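Local coordinates for protein beta chain (PDB 6IYH) that probably carries oxygen as the beta chain of a sturgeon haemoglobin, holding a haem whose iron can take a small ligand, at residues B[67-72]-B[82-87]; B[89-92]-B[96-99]; B[101-106]-B[135-140]. All blocks are in the same frame, centred on the assembly; numbering follows the deposited sequence.

How the contacts relate
The three contacts illustrate how a globin surrounds one haem with helices from separate parts of the chain. They come in series: contact 1 joins helix 57-75 to the turn opening helix 85-94, contact 2 closes the far end of helix 85-94 against the corner behind it, and contact 3 pairs helix 100-117 with helix 123-142. The centres of contacts 1 and 2 lie about 14 Å apart, and each is about 11 Å from the centre of contact 3. All three touch the haem. Contact 3 also meets both others directly, through F84 against L140 and H91 against F102, so the three adjoin around the cofactor.

Contact 1 (B[67-72]-B[82-87]); sequences LDSVGN and DAFTAL. With HEM (protoporphyrin IX containing Fe), chain D.
The F84 ring carries CD2 of L87 on one face, 3.9 Å above its plane and displaced toward the rim, while the carbonyl oxygen of S69 lies at its edge in the ring plane, 3.4 Å from F84 CZ. This is the E-F region of a globin fold: S69 belongs to the E helix, 57-75, and F84 stands at the N-cap position of helix 85-94, just after the short helix 80-83. The chain bends here, and its change of direction brings F84 and L87 together against the E helix. The hydroxyl of S69 meets the same two side chains. S69 OG is 3.3 Å from F84 CZ, approaching the ring obliquely, and 3.4 Å from L87 CD2. With OG trans to the backbone nitrogen (chi1 -175°), the serine places its hydroxyl beside both the phenyl rim and the leucine methyl, and S69 OG also reaches the haem methyl CMB, 3.7 Å away. The interface is thus small and made by van der Waals contact, with the cofactor as a third partner. Beyond it, the phenyl ring of F84 leans on I136 and L140 of helix 123-142, so F84 packs on two helices at once. L87 is tied through its backbone to H91, the iron ligand, one turn farther along the helix. Both methyls of L87 touch the porphyrin: CD2, which also meets S69 and F84, is 3.8 Å from HEM CHB, and CD1 is 3.7 Å from HEM C3A.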
loop_
_atom_site.group_PDB
_atom_site.type_symbol
_atom_site.label_atom_id
_atom_site.label_comp_id
_atom_site.label_asym_id
_atom_site.label_seq_id
_atom_site.Cartn_x
_atom_site.Cartn_y
_atom_site.Cartn_z
ATOM N N LEU B 67 18.565 -0.421 -14.922
ATOM C CA LEU B 67 19.688 -0.453 -14.023
ATOM C C LEU B 67 20.690 0.687 -14.327
ATOM O O LEU B 67 21.215 1.284 -13.441
ATOM C CB LEU B 67 20.303 -1.819 -13.970
ATOM C CG LEU B 67 19.850 -2.679 -12.820
ATOM C CD1 LEU B 67 20.530 -2.129 -11.557
ATOM C CD2 LEU B 67 18.322 -2.677 -12.674
ATOM N N ASP B 68 20.845 1.032 -15.587
ATOM C CA ASP B 68 21.608 2.267 -15.961
ATOM C C ASP B 68 21.060 3.523 -15.376
ATOM O O ASP B 68 21.829 4.339 -14.880
ATOM C CB ASP B 68 21.758 2.375 -17.475
ATOM C CG ASP B 68 22.715 1.350 -18.013
ATOM O OD1 ASP B 68 23.358 0.695 -17.193
ATOM O OD2 ASP B 68 22.822 1.207 -19.264
ATOM N N SER B 69 19.721 3.631 -15.285
ATOM C CA SER B 69 19.034 4.735 -14.635
ATOM C C SER B 69 19.223 4.726 -13.155
ATOM O O SER B 69 19.356 5.753 -12.552
ATOM C CB SER B 69 17.546 4.641 -15.001
ATOM O OG SER B 69 16.833 5.710 -14.510
ATOM N N VAL B 70 19.279 3.548 -12.546
ATOM C CA VAL B 70 19.660 3.472 -11.136
ATOM C C VAL B 70 21.074 4.045 -10.998
ATOM O O VAL B 70 21.358 4.842 -10.123
ATOM C CB VAL B 70 19.604 2.012 -10.649
ATOM C CG1 VAL B 70 20.221 1.926 -9.250
ATOM C CG2 VAL B 70 18.165 1.449 -10.579
ATOM N N GLY B 71 21.960 3.678 -11.908
ATOM C CA GLY B 71 23.290 4.308 -11.921
ATOM C C GLY B 71 23.241 5.817 -11.997
ATOM O O GLY B 71 23.936 6.522 -11.232
ATOM N N ASN B 72 22.373 6.357 -12.843
ATOM C CA ASN B 72 22.145 7.852 -12.878
ATOM C C ASN B 72 21.665 8.385 -11.542
ATOM O O ASN B 72 22.127 9.441 -11.029
ATOM C CB ASN B 72 21.148 8.286 -13.972
ATOM C CG ASN B 72 21.631 8.010 -15.372
ATOM O OD1 ASN B 72 22.822 8.063 -15.646
ATOM N ND2 ASN B 72 20.705 7.692 -16.275
ATOM N N ASP B 82 15.124 15.949 -8.470
ATOM C CA ASP B 82 15.429 16.887 -9.594
ATOM C C ASP B 82 15.875 16.148 -10.882
ATOM O O ASP B 82 15.372 16.354 -11.995
ATOM C CB ASP B 82 16.498 17.969 -9.163
ATOM C CG ASP B 82 17.141 18.750 -10.396
ATOM O OD1 ASP B 82 18.136 18.251 -11.010
ATOM O OD2 ASP B 82 16.649 19.871 -10.751
ATOM N N ALA B 83 16.814 15.236 -10.716
ATOM C CA ALA B 83 17.369 14.504 -11.833
ATOM C C ALA B 83 16.312 13.591 -12.538
ATOM O O ALA B 83 16.339 13.383 -13.776
ATOM C CB ALA B 83 18.513 13.678 -11.290
ATOM N N PHE B 84 15.350 13.097 -11.749
ATOM C CA PHE B 84 14.349 12.161 -12.274
ATOM C C PHE B 84 13.035 12.855 -12.669
ATOM O O PHE B 84 12.040 12.217 -12.993
ATOM C CB PHE B 84 14.121 11.047 -11.249
ATOM C CG PHE B 84 14.967 9.788 -11.463
ATOM C CD1 PHE B 84 16.289 9.814 -11.946
ATOM C CD2 PHE B 84 14.440 8.543 -11.110
ATOM C CE1 PHE B 84 17.042 8.622 -12.090
ATOM C CE2 PHE B 84 15.184 7.343 -11.261
ATOM C CZ PHE B 84 16.472 7.392 -11.745
ATOM N N THR B 85 13.022 14.175 -12.671
ATOM C CA THR B 85 11.817 14.885 -13.064
ATOM C C THR B 85 11.193 14.453 -14.351
ATOM O O THR B 85 10.009 14.135 -14.368
ATOM C CB THR B 85 12.060 16.427 -13.141
ATOM O OG1 THR B 85 12.472 16.890 -11.869
ATOM C CG2 THR B 85 10.791 17.098 -13.490
ATOM N N ALA B 86 11.919 14.449 -15.452
ATOM C CA ALA B 86 11.346 14.048 -16.705
ATOM C C ALA B 86 10.885 12.564 -16.651
ATOM O O ALA B 86 9.845 12.185 -17.246
ATOM C CB ALA B 86 12.342 14.234 -17.870
ATOM N N LEU B 87 11.729 11.729 -16.074
ATOM C CA LEU B 87 11.444 10.292 -16.021
ATOM C C LEU B 87 10.164 10.010 -15.222
ATOM O O LEU B 87 9.351 9.132 -15.615
ATOM C CB LEU B 87 12.684 9.532 -15.450
ATOM C CG LEU B 87 12.708 8.065 -15.676
ATOM C CD1 LEU B 87 12.694 7.668 -17.163
ATOM C CD2 LEU B 87 13.895 7.420 -14.962
HETATM C CHA HEM D . 10.719 3.105 -19.572
HETATM C CHB HEM D . 13.396 3.701 -15.631
HETATM C CHC HEM D . 10.010 1.335 -13.076
HETATM C CHD HEM D . 7.285 0.900 -17.032
HETATM C C1A HEM D . 11.697 3.481 -18.681
HETATM C C2A HEM D . 12.920 4.092 -19.097
HETATM C C3A HEM D . 13.671 4.238 -18.020
HETATM C C4A HEM D . 12.960 3.697 -16.915
HETATM C CMA HEM D . 15.069 4.856 -17.962
HETATM C CAA HEM D . 13.312 4.536 -20.495
HETATM C CBA HEM D . 12.960 6.012 -20.662
HETATM C CGA HEM D . 13.332 6.595 -22.018
HETATM O O1A HEM D . 12.773 6.223 -23.071
HETATM O O2A HEM D . 14.200 7.482 -22.103
HETATM C C1B HEM D . 12.705 3.088 -14.565
HETATM C C2B HEM D . 13.176 3.050 -13.207
HETATM C C3B HEM D . 12.251 2.316 -12.523
HETATM C C4B HEM D . 11.156 2.037 -13.442
HETATM C CMB HEM D . 14.499 3.554 -12.606
HETATM C CAB HEM D . 12.172 1.896 -11.107
HETATM C CBB HEM D . 13.227 1.902 -10.272
HETATM C C1C HEM D . 8.984 0.932 -13.898
HETATM C C2C HEM D . 7.797 0.184 -13.546
HETATM C C3C HEM D . 7.016 0.077 -14.688
HETATM C C4C HEM D . 7.694 0.839 -15.739
HETATM C CMC HEM D . 7.671 -0.468 -12.215
HETATM C CAC HEM D . 5.753 -0.662 -14.937
HETATM C CBC HEM D . 5.269 -1.512 -14.019
HETATM C C1D HEM D . 8.083 1.429 -18.062
HETATM C C2D HEM D . 7.652 1.363 -19.448
HETATM C C3D HEM D . 8.567 2.016 -20.178
HETATM C C4D HEM D . 9.568 2.411 -19.185
HETATM C CMD HEM D . 6.334 0.776 -19.961
HETATM C CAD HEM D . 8.615 2.209 -21.687
HETATM C CBD HEM D . 9.124 0.842 -22.230
HETATM C CGD HEM D . 9.308 0.722 -23.735
HETATM O O1D HEM D . 10.387 1.014 -24.280
HETATM O O2D HEM D . 8.400 0.243 -24.409
HETATM N NA HEM D . 11.746 3.249 -17.371
HETATM N NB HEM D . 11.467 2.551 -14.647
HETATM N NC HEM D . 8.839 1.336 -15.217
HETATM N ND HEM D . 9.249 2.092 -17.867
HETATM FE FE HEM D . 10.303 2.346 -16.311
HETATM O O HOH W 1 11.109 0.447 -16.585
#

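Contact 2 (B[89-92]-B[96-99]); sequences TFHS and HVDP. With HEM (protoporphyrin IX containing Fe), chain D.
An almost perfectly straight hydrogen bond, 2.9 Å and 179° at the hydrogen, runs from V97 N to H91 O and ties the FG corner of the globin fold back to the helix that bears the proximal histidine. A weak second bond, H96 N to S92 O at 3.1 Å, joins it at the end of helix 85-94, where the positive phi of H96 (60°) turns the chain away. Water 2 bridges the same turn, meeting S92 O and lying in the ring plane at the edge of H96, 2.8 Å from ND1. H91 itself binds the haem iron through NE2 at 2.2 Å, with water 1 as a further ligand of the metal; its ND1 is hydrogen-bonded to L87 O, which helps to fix the imidazole's rotation. V97 packs beside the histidine and on the haem: CG2 sits at the edge of the imidazole, 4.2 Å from H91 CD2, and CG1 touches HEM CAC. Its carbonyl accepts a bond from Y144 OH, which links the corner to the C-terminal end of the chain. In F90 a chi1 of 179° swings the ring away from the backbone N and carries it to the haem, HEM CHA lying at the ring's edge, 3.9 Å from F90 CE2.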
loop_
_atom_site.group_PDB
_atom_site.type_symbol
_atom_site.label_atom_id
_atom_site.label_comp_id
_atom_site.label_asym_id
_atom_site.label_seq_id
_atom_site.Cartn_x
_atom_site.Cartn_y
_atom_site.Cartn_z
ATOM N N THR B 89 7.703 12.223 -14.764
ATOM C CA THR B 89 6.622 12.666 -15.613
ATOM C C THR B 89 6.261 11.728 -16.690
ATOM O O THR B 89 5.074 11.476 -16.932
ATOM C CB THR B 89 6.897 14.064 -16.255
ATOM O OG1 THR B 89 7.162 15.009 -15.233
ATOM C CG2 THR B 89 5.653 14.555 -16.931
ATOM N N PHE B 90 7.269 11.103 -17.290
ATOM C CA PHE B 90 7.053 10.121 -18.305
ATOM C C PHE B 90 6.243 8.914 -17.775
ATOM O O PHE B 90 5.307 8.436 -18.432
ATOM C CB PHE B 90 8.407 9.649 -18.836
ATOM C CG PHE B 90 8.327 8.593 -19.895
ATOM C CD1 PHE B 90 7.724 8.838 -21.136
ATOM C CD2 PHE B 90 8.935 7.361 -19.684
ATOM C CE1 PHE B 90 7.669 7.857 -22.114
ATOM C CE2 PHE B 90 8.860 6.365 -20.654
ATOM C CZ PHE B 90 8.268 6.615 -21.893
ATOM N N HIS B 91 6.638 8.403 -16.613
ATOM C CA HIS B 91 5.960 7.186 -16.144
ATOM C C HIS B 91 4.563 7.513 -15.696
ATOM O O HIS B 91 3.706 6.648 -15.811
ATOM C CB HIS B 91 6.700 6.571 -14.985
ATOM C CG HIS B 91 7.903 5.774 -15.408
ATOM N ND1 HIS B 91 9.153 6.356 -15.627
ATOM C CD2 HIS B 91 8.056 4.455 -15.628
ATOM C CE1 HIS B 91 10.004 5.413 -15.965
ATOM N NE2 HIS B 91 9.359 4.262 -15.988
ATOM N N SER B 92 4.339 8.738 -15.196
ATOM C CA SER B 92 2.962 9.176 -14.881
ATOM C C SER B 92 2.079 9.490 -16.094
ATOM O O SER B 92 1.025 8.870 -16.373
ATOM C CB SER B 92 3.028 10.409 -13.976
ATOM O OG SER B 92 1.738 10.980 -13.921
ATOM N N HIS B 96 1.179 5.975 -17.421
ATOM C CA HIS B 96 0.140 5.792 -16.429
ATOM C C HIS B 96 0.490 4.662 -15.447
ATOM O O HIS B 96 -0.398 3.911 -15.016
ATOM C CB HIS B 96 -1.216 5.511 -17.063
ATOM C CG HIS B 96 -1.512 6.379 -18.261
ATOM N ND1 HIS B 96 -1.889 7.695 -18.156
ATOM C CD2 HIS B 96 -1.454 6.100 -19.577
ATOM C CE1 HIS B 96 -2.026 8.212 -19.371
ATOM N NE2 HIS B 96 -1.758 7.270 -20.250
ATOM N N VAL B 97 1.758 4.609 -15.037
ATOM C CA VAL B 97 2.137 3.431 -14.160
ATOM C C VAL B 97 1.710 3.743 -12.727
ATOM O O VAL B 97 2.047 4.799 -12.157
ATOM C CB VAL B 97 3.640 3.232 -14.175
ATOM C CG1 VAL B 97 4.080 2.190 -13.126
ATOM C CG2 VAL B 97 4.182 2.878 -15.547
ATOM N N ASP B 98 0.869 2.868 -12.110
ATOM C CA ASP B 98 0.555 3.071 -10.711
ATOM C C ASP B 98 1.820 2.980 -9.859
ATOM O O ASP B 98 2.586 2.014 -10.017
ATOM C CB ASP B 98 -0.440 2.072 -10.175
ATOM C CG ASP B 98 -0.846 2.372 -8.753
ATOM O OD1 ASP B 98 -0.057 2.162 -7.778
ATOM O OD2 ASP B 98 -1.960 2.821 -8.568
ATOM N N PRO B 99 2.055 3.986 -9.020
ATOM C CA PRO B 99 3.345 4.057 -8.302
ATOM C C PRO B 99 3.628 2.905 -7.343
ATOM O O PRO B 99 4.787 2.712 -6.967
ATOM C CB PRO B 99 3.251 5.350 -7.510
ATOM C CG PRO B 99 2.097 6.090 -8.073
ATOM C CD PRO B 99 1.203 5.196 -8.813
HETATM C CHA HEM D . 10.719 3.105 -19.572
HETATM C CHB HEM D . 13.396 3.701 -15.631
HETATM C CHC HEM D . 10.010 1.335 -13.076
HETATM C CHD HEM D . 7.285 0.900 -17.032
HETATM C C1A HEM D . 11.697 3.481 -18.681
HETATM C C2A HEM D . 12.920 4.092 -19.097
HETATM C C3A HEM D . 13.671 4.238 -18.020
HETATM C C4A HEM D . 12.960 3.697 -16.915
HETATM C CMA HEM D . 15.069 4.856 -17.962
HETATM C CAA HEM D . 13.312 4.536 -20.495
HETATM C CBA HEM D . 12.960 6.012 -20.662
HETATM C CGA HEM D . 13.332 6.595 -22.018
HETATM O O1A HEM D . 12.773 6.223 -23.071
HETATM O O2A HEM D . 14.200 7.482 -22.103
HETATM C C1B HEM D . 12.705 3.088 -14.565
HETATM C C2B HEM D . 13.176 3.050 -13.207
HETATM C C3B HEM D . 12.251 2.316 -12.523
HETATM C C4B HEM D . 11.156 2.037 -13.442
HETATM C CMB HEM D . 14.499 3.554 -12.606
HETATM C CAB HEM D . 12.172 1.896 -11.107
HETATM C CBB HEM D . 13.227 1.902 -10.272
HETATM C C1C HEM D . 8.984 0.932 -13.898
HETATM C C2C HEM D . 7.797 0.184 -13.546
HETATM C C3C HEM D . 7.016 0.077 -14.688
HETATM C C4C HEM D . 7.694 0.839 -15.739
HETATM C CMC HEM D . 7.671 -0.468 -12.215
HETATM C CAC HEM D . 5.753 -0.662 -14.937
HETATM C CBC HEM D . 5.269 -1.512 -14.019
HETATM C C1D HEM D . 8.083 1.429 -18.062
HETATM C C2D HEM D . 7.652 1.363 -19.448
HETATM C C3D HEM D . 8.567 2.016 -20.178
HETATM C C4D HEM D . 9.568 2.411 -19.185
HETATM C CMD HEM D . 6.334 0.776 -19.961
HETATM C CAD HEM D . 8.615 2.209 -21.687
HETATM C CBD HEM D . 9.124 0.842 -22.230
HETATM C CGD HEM D . 9.308 0.722 -23.735
HETATM O O1D HEM D . 10.387 1.014 -24.280
HETATM O O2D HEM D . 8.400 0.243 -24.409
HETATM N NA HEM D . 11.746 3.249 -17.371
HETATM N NB HEM D . 11.467 2.551 -14.647
HETATM N NC HEM D . 8.839 1.336 -15.217
HETATM N ND HEM D . 9.249 2.092 -17.867
HETATM FE FE HEM D . 10.303 2.346 -16.311
HETATM O O HOH W 2 -1.999 9.280 -15.895
HETATM O O HOH W 1 11.109 0.447 -16.585
#

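Contact 3 (B[101-106]-B[135-140]); sequences NFQHFG and VIISAL. With HEM (protoporphyrin IX containing Fe), chain D.
The G and H helices of the globin fold run side by side here as one wall of the haem pocket, F102 and I137 meeting where the backbones come nearest. The axes of the two segments are 9.6 Å apart and antiparallel, at 156°. The central feature is a CH-pi contact: L140 CB sits over the middle of the F102 ring, 3.8 Å from its centroid and only 13° off the normal. CG of F102 lies opposite its own carbonyl carbon (chi1 -58°), which lets the ring offer that face to L140 and its edge to the haem, F102 CD1 being 3.7 Å from HEM CHC. L140 also serves both partners, its CD1 reaching HEM CAB at 3.4 Å. Farther from the haem, I137 lies against the G helix backbone: CG1 is 3.7 Å from F102 O, and CD1 is 3.9 Å from Q103 CA. The methyl CG2 of I137 meets Q103 CG, the two side chains crossing at about a right angle. Around this pair, F105 packs on V66 and L67 of helix 57-75, I136 on V70 and A73 of the same helix, and A139 on V80 of helix 80-83, while the H104 ring stacks with Y34 after helix 19-33.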
loop_
_atom_site.group_PDB
_atom_site.type_symbol
_atom_site.label_atom_id
_atom_site.label_comp_id
_atom_site.label_asym_id
_atom_site.label_seq_id
_atom_site.Cartn_x
_atom_site.Cartn_y
_atom_site.Cartn_z
ATOM N N ASN B 101 3.824 -0.017 -8.182
ATOM C CA ASN B 101 4.720 -0.857 -8.914
ATOM C C ASN B 101 6.206 -0.451 -8.797
ATOM O O ASN B 101 7.051 -1.352 -8.929
ATOM C CB ASN B 101 4.323 -0.898 -10.338
ATOM C CG ASN B 101 2.937 -1.467 -10.513
ATOM O OD1 ASN B 101 2.725 -2.608 -10.157
ATOM N ND2 ASN B 101 2.037 -0.698 -11.090
ATOM N N PHE B 102 6.534 0.817 -8.544
ATOM C CA PHE B 102 7.934 1.176 -8.257
ATOM C C PHE B 102 8.445 0.444 -7.003
ATOM O O PHE B 102 9.620 0.040 -6.957
ATOM C CB PHE B 102 8.082 2.700 -8.077
ATOM C CG PHE B 102 7.615 3.501 -9.285
ATOM C CD1 PHE B 102 7.969 3.124 -10.603
ATOM C CD2 PHE B 102 6.881 4.627 -9.108
ATOM C CE1 PHE B 102 7.522 3.883 -11.701
ATOM C CE2 PHE B 102 6.442 5.382 -10.215
ATOM C CZ PHE B 102 6.750 5.013 -11.471
ATOM N N GLN B 103 7.571 0.251 -5.996
ATOM C CA GLN B 103 7.911 -0.462 -4.780
ATOM C C GLN B 103 8.115 -1.903 -5.060
ATOM O O GLN B 103 9.063 -2.520 -4.526
ATOM C CB GLN B 103 6.896 -0.289 -3.687
ATOM C CG GLN B 103 6.753 1.195 -3.383
ATOM C CD GLN B 103 6.018 1.561 -2.107
ATOM O OE1 GLN B 103 5.545 2.727 -1.946
ATOM N NE2 GLN B 103 5.989 0.632 -1.148
ATOM N N HIS B 104 7.255 -2.469 -5.904
ATOM C CA HIS B 104 7.425 -3.830 -6.326
ATOM C C HIS B 104 8.782 -4.024 -7.024
ATOM O O HIS B 104 9.516 -4.991 -6.760
ATOM C CB HIS B 104 6.300 -4.337 -7.250
ATOM C CG HIS B 104 4.962 -4.338 -6.587
ATOM N ND1 HIS B 104 4.794 -4.564 -5.226
ATOM C CD2 HIS B 104 3.724 -4.117 -7.077
ATOM C CE1 HIS B 104 3.509 -4.512 -4.935
ATOM N NE2 HIS B 104 2.841 -4.287 -6.043
ATOM N N PHE B 105 9.111 -3.119 -7.958
ATOM C CA PHE B 105 10.374 -3.237 -8.635
ATOM C C PHE B 105 11.578 -3.094 -7.654
ATOM O O PHE B 105 12.535 -3.843 -7.755
ATOM C CB PHE B 105 10.543 -2.238 -9.779
ATOM C CG PHE B 105 11.835 -2.430 -10.497
ATOM C CD1 PHE B 105 11.984 -3.431 -11.419
ATOM C CD2 PHE B 105 12.985 -1.744 -10.095
ATOM C CE1 PHE B 105 13.154 -3.604 -12.109
ATOM C CE2 PHE B 105 14.196 -1.952 -10.721
ATOM C CZ PHE B 105 14.309 -2.873 -11.725
ATOM N N GLY B 106 11.494 -2.178 -6.724
ATOM C CA GLY B 106 12.550 -1.985 -5.753
ATOM C C GLY B 106 12.733 -3.238 -4.947
ATOM O O GLY B 106 13.869 -3.623 -4.643
ATOM N N VAL B 135 14.573 6.347 -2.079
ATOM C CA VAL B 135 14.766 7.660 -2.628
ATOM C C VAL B 135 14.439 7.658 -4.122
ATOM O O VAL B 135 13.833 8.569 -4.596
ATOM C CB VAL B 135 16.213 8.127 -2.380
ATOM C CG1 VAL B 135 16.536 9.334 -3.223
ATOM C CG2 VAL B 135 16.411 8.409 -0.890
ATOM N N ILE B 136 14.791 6.557 -4.812
ATOM C CA ILE B 136 14.433 6.416 -6.238
ATOM C C ILE B 136 12.898 6.353 -6.408
ATOM O O ILE B 136 12.321 6.991 -7.304
ATOM C CB ILE B 136 15.128 5.193 -6.886
ATOM C CG1 ILE B 136 16.639 5.466 -7.039
ATOM C CG2 ILE B 136 14.502 4.861 -8.224
ATOM C CD1 ILE B 136 17.505 4.226 -7.247
ATOM N N ILE B 137 12.255 5.549 -5.564
ATOM C CA ILE B 137 10.805 5.423 -5.647
ATOM C C ILE B 137 10.089 6.764 -5.433
ATOM O O ILE B 137 9.144 7.126 -6.148
ATOM C CB ILE B 137 10.325 4.397 -4.640
ATOM C CG1 ILE B 137 10.743 3.007 -5.098
ATOM C CG2 ILE B 137 8.813 4.455 -4.461
ATOM C CD1 ILE B 137 10.781 2.006 -3.994
ATOM N N SER B 138 10.528 7.452 -4.426
ATOM C CA SER B 138 9.964 8.742 -4.111
ATOM C C SER B 138 10.174 9.692 -5.328
ATOM O O SER B 138 9.246 10.430 -5.735
ATOM C CB SER B 138 10.566 9.256 -2.810
ATOM O OG SER B 138 10.148 10.596 -2.657
ATOM N N ALA B 139 11.386 9.718 -5.892
ATOM C CA ALA B 139 11.645 10.556 -7.080
ATOM C C ALA B 139 10.752 10.207 -8.283
ATOM O O ALA B 139 10.282 11.116 -9.030
ATOM C CB ALA B 139 13.087 10.481 -7.468
ATOM N N LEU B 140 10.514 8.892 -8.508
ATOM C CA LEU B 140 9.667 8.472 -9.598
ATOM C C LEU B 140 8.196 8.766 -9.368
ATOM O O LEU B 140 7.508 8.995 -10.337
ATOM C CB LEU B 140 9.833 6.961 -9.881
ATOM C CG LEU B 140 11.163 6.685 -10.548
ATOM C CD1 LEU B 140 11.402 5.193 -10.607
ATOM C CD2 LEU B 140 11.157 7.248 -11.971
HETATM C CHA HEM D . 10.719 3.105 -19.572
HETATM C CHB HEM D . 13.396 3.701 -15.631
HETATM C CHC HEM D . 10.010 1.335 -13.076
HETATM C CHD HEM D . 7.285 0.900 -17.032
HETATM C C1A HEM D . 11.697 3.481 -18.681
HETATM C C2A HEM D . 12.920 4.092 -19.097
HETATM C C3A HEM D . 13.671 4.238 -18.020
HETATM C C4A HEM D . 12.960 3.697 -16.915
HETATM C CMA HEM D . 15.069 4.856 -17.962
HETATM C CAA HEM D . 13.312 4.536 -20.495
HETATM C CBA HEM D . 12.960 6.012 -20.662
HETATM C CGA HEM D . 13.332 6.595 -22.018
HETATM O O1A HEM D . 12.773 6.223 -23.071
HETATM O O2A HEM D . 14.200 7.482 -22.103
HETATM C C1B HEM D . 12.705 3.088 -14.565
HETATM C C2B HEM D . 13.176 3.050 -13.207
HETATM C C3B HEM D . 12.251 2.316 -12.523
HETATM C C4B HEM D . 11.156 2.037 -13.442
HETATM C CMB HEM D . 14.499 3.554 -12.606
HETATM C CAB HEM D . 12.172 1.896 -11.107
HETATM C CBB HEM D . 13.227 1.902 -10.272
HETATM C C1C HEM D . 8.984 0.932 -13.898
HETATM C C2C HEM D . 7.797 0.184 -13.546
HETATM C C3C HEM D . 7.016 0.077 -14.688
HETATM C C4C HEM D . 7.694 0.839 -15.739
HETATM C CMC HEM D . 7.671 -0.468 -12.215
HETATM C CAC HEM D . 5.753 -0.662 -14.937
HETATM C CBC HEM D . 5.269 -1.512 -14.019
HETATM C C1D HEM D . 8.083 1.429 -18.062
HETATM C C2D HEM D . 7.652 1.363 -19.448
HETATM C C3D HEM D . 8.567 2.016 -20.178
HETATM C C4D HEM D . 9.568 2.411 -19.185
HETATM C CMD HEM D . 6.334 0.776 -19.961
HETATM C CAD HEM D . 8.615 2.209 -21.687
HETATM C CBD HEM D . 9.124 0.842 -22.230
HETATM C CGD HEM D . 9.308 0.722 -23.735
HETATM O O1D HEM D . 10.387 1.014 -24.280
HETATM O O2D HEM D . 8.400 0.243 -24.409
HETATM N NA HEM D . 11.746 3.249 -17.371
HETATM N NB HEM D . 11.467 2.551 -14.647
HETATM N NC HEM D . 8.839 1.336 -15.217
HETATM N ND HEM D . 9.249 2.092 -17.867
HETATM FE FE HEM D . 10.303 2.346 -16.311
HETATM O O HOH W 1 11.109 0.447 -16.585
#